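Local coordinates for endonuclease V isoform X2 (Ciona intestinalis, PDB 6OZI), which probably cleaves inosine-containing RNA in a metal-dependent manner, as a eukaryotic endonuclease V of the RNase H-like superfamily, at residues M57-Y62 with L108-F113. The protein carries 1 engineered substitution. Sequence-based numbering, arbitrary orientation.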
loop_
_atom_site.group_PDB
_atom_site.type_symbol
_atom_site.label_atom_id
_atom_site.label_comp_id
_atom_site.label_asym_id
_atom_site.label_seq_id
_atom_site.Cartn_x
_atom_site.Cartn_y
_atom_site.Cartn_z
ATOM N N MET A 57 -11.711 -16.615 -5.352
ATOM C CA MET A 57 -12.247 -16.688 -6.702
ATOM C C MET A 57 -13.382 -15.683 -6.802
ATOM O O MET A 57 -14.201 -15.572 -5.882
ATOM C CB MET A 57 -12.729 -18.106 -7.044
ATOM C CG MET A 57 -13.399 -18.229 -8.408
ATOM S SD MET A 57 -13.541 -19.939 -9.004
ATOM C CE MET A 57 -11.836 -20.350 -9.403
ATOM N N VAL A 58 -13.403 -14.925 -7.898
ATOM C CA VAL A 58 -14.414 -13.907 -8.138
ATOM C C VAL A 58 -15.027 -14.157 -9.505
ATOM O O VAL A 58 -14.421 -14.782 -10.377
ATOM C CB VAL A 58 -13.838 -12.476 -8.077
ATOM C CG1 VAL A 58 -13.364 -12.134 -6.669
ATOM C CG2 VAL A 58 -12.698 -12.330 -9.075
ATOM N N VAL A 59 -16.256 -13.675 -9.679
ATOM C CA VAL A 59 -16.900 -13.630 -10.984
ATOM C C VAL A 59 -17.473 -12.234 -11.177
ATOM O O VAL A 59 -18.246 -11.754 -10.336
ATOM C CB VAL A 59 -18.008 -14.688 -11.145
ATOM C CG1 VAL A 59 -18.579 -14.630 -12.557
ATOM C CG2 VAL A 59 -17.480 -16.084 -10.855
ATOM N N LEU A 60 -17.110 -11.602 -12.294
ATOM C CA LEU A 60 -17.596 -10.288 -12.687
ATOM C C LEU A 60 -18.382 -10.413 -13.982
ATOM O O LEU A 60 -18.043 -11.217 -14.854
ATOM C CB LEU A 60 -16.445 -9.292 -12.897
ATOM C CG LEU A 60 -15.739 -8.704 -11.673
ATOM C CD1 LEU A 60 -14.953 -9.757 -10.905
ATOM C CD2 LEU A 60 -14.828 -7.563 -12.093
ATOM N N SER A 61 -19.432 -9.607 -14.111
ATOM C CA SER A 61 -20.187 -9.602 -15.353
ATOM C C SER A 61 -19.355 -8.996 -16.474
ATOM O O SER A 61 -18.439 -8.205 -16.241
ATOM C CB SER A 61 -21.497 -8.830 -15.193
ATOM O OG SER A 61 -21.255 -7.500 -14.772
ATOM N N TYR A 62 -19.675 -9.393 -17.701
ATOM C CA TYR A 62 -19.011 -8.861 -18.883
ATOM C C TYR A 62 -20.071 -8.328 -19.832
ATOM O O TYR A 62 -21.034 -9.032 -20.133
ATOM C CB TYR A 62 -18.170 -9.935 -19.579
ATOM C CG TYR A 62 -17.244 -9.379 -20.642
ATOM C CD1 TYR A 62 -17.715 -9.050 -21.907
ATOM C CD2 TYR A 62 -15.896 -9.186 -20.375
ATOM C CE1 TYR A 62 -16.866 -8.523 -22.876
ATOM C CE2 TYR A 62 -15.040 -8.667 -21.330
ATOM C CZ TYR A 62 -15.529 -8.341 -22.581
ATOM O OH TYR A 62 -14.674 -7.832 -23.528
ATOM N N LEU A 108 -23.464 -18.944 -12.738
ATOM C CA LEU A 108 -22.542 -17.817 -12.790
ATOM C C LEU A 108 -21.148 -18.238 -13.216
ATOM O O LEU A 108 -20.229 -17.413 -13.192
ATOM C CB LEU A 108 -22.456 -17.114 -11.428
ATOM C CG LEU A 108 -23.676 -16.364 -10.900
ATOM C CD1 LEU A 108 -23.365 -15.740 -9.538
ATOM C CD2 LEU A 108 -24.103 -15.300 -11.888
ATOM N N GLU A 109 -20.966 -19.497 -13.598
ATOM C CA GLU A 109 -19.653 -19.950 -14.027
ATOM C C GLU A 109 -19.230 -19.138 -15.245
ATOM O O GLU A 109 -20.006 -19.017 -16.200
ATOM C CB GLU A 109 -19.654 -21.447 -14.356
ATOM C CG GLU A 109 -18.260 -21.958 -14.708
ATOM C CD GLU A 109 -18.222 -23.392 -15.218
ATOM O OE1 GLU A 109 -19.259 -24.090 -15.185
ATOM O OE2 GLU A 109 -17.141 -23.811 -15.686
ATOM N N PRO A 110 -18.048 -18.532 -15.234
ATOM C CA PRO A 110 -17.658 -17.654 -16.338
ATOM C C PRO A 110 -17.172 -18.457 -17.531
ATOM O O PRO A 110 -16.729 -19.600 -17.410
ATOM C CB PRO A 110 -16.525 -16.817 -15.736
ATOM C CG PRO A 110 -15.924 -17.710 -14.710
ATOM C CD PRO A 110 -17.046 -18.546 -14.152
ATOM N N GLN A 111 -17.262 -17.828 -18.705
ATOM C CA GLN A 111 -16.763 -18.465 -19.914
ATOM C C GLN A 111 -15.244 -18.457 -19.980
ATOM O O GLN A 111 -14.675 -19.214 -20.769
ATOM C CB GLN A 111 -17.321 -17.779 -21.166
ATOM C CG GLN A 111 -18.810 -17.983 -21.412
ATOM C CD GLN A 111 -19.674 -17.166 -20.468
ATOM O OE1 GLN A 111 -19.292 -16.077 -20.032
ATOM N NE2 GLN A 111 -20.846 -17.692 -20.144
ATOM N N VAL A 112 -14.582 -17.633 -19.168
ATOM C CA VAL A 112 -13.126 -17.511 -19.195
ATOM C C VAL A 112 -12.654 -16.955 -17.856
ATOM O O VAL A 112 -13.327 -16.121 -17.243
ATOM C CB VAL A 112 -12.669 -16.618 -20.375
ATOM C CG1 VAL A 112 -13.277 -15.225 -20.263
ATOM C CG2 VAL A 112 -11.154 -16.529 -20.419
ATOM N N PHE A 113 -11.495 -17.437 -17.398
ATOM C CA PHE A 113 -10.800 -16.903 -16.235
ATOM C C PHE A 113 -9.552 -16.124 -16.640
ATOM O O PHE A 113 -8.783 -16.561 -17.503
ATOM C CB PHE A 113 -10.378 -18.025 -15.283
ATOM C CG PHE A 113 -11.486 -18.551 -14.429
ATOM C CD1 PHE A 113 -12.320 -19.546 -14.895
ATOM C CD2 PHE A 113 -11.672 -18.075 -13.141
ATOM C CE1 PHE A 113 -13.336 -20.054 -14.105
ATOM C CE2 PHE A 113 -12.695 -18.579 -12.338
ATOM C CZ PHE A 113 -13.527 -19.570 -12.826
#
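M57 brings its thioether obliquely against the CE2–CZ side of the F113 ring, the two side chains crossing at about a right angle. CG stands anti to the backbone N (chi1 176°) and the chain runs on extended to the sulfur. A bend at chi3 (-71°) then turns the methyl group onto the ring, where M57 CE lies 3.5 Å from F113 CE2. The sulfur stands close behind, M57 SD 3.7 Å from the same F113 CE2, and its approach is oblique too, 71° off the ring normal: a Met-aromatic contact. Methionine suits the place because its flexible thioether can follow a ring that other residues also pack against.

One such neighbour belongs to F113's own segment: P110 CG sits 3.5 Å above the ring plane, displaced toward the rim. The same proline also touches the next inward-pointing strand residue, V59, whose CG2 is 4.1 Å from P110 CD. The other branch of the valine comes nearest the backbone, V59 CG1 lying 3.3 Å from L108 O, an oxygen that CG2 reaches as well. A beta-branched residue fits here: it is at home in a strand and spreads two methyls over carbonyl and proline, while the compact, apolar proline ring offers CG to the phenyl ring and CD to the valine.

The two backbones are not paired; strand 37-45 runs between strands 52-61 and 112-116, and its Y37 touches V59, L108 and P110. Helix 86-104 covers the same side, F94 and L101 meeting M57 and L98 meeting F113, whereas V58 faces A232 and W235 of helix 227-243. The contact therefore joins strand 52-61 to the link between helix 86-104 and strand 112-116, in a mixed, helix-covered sheet whose first five strands, in the order 3-2-1-4-5, are characteristic of the RNase H-like fold.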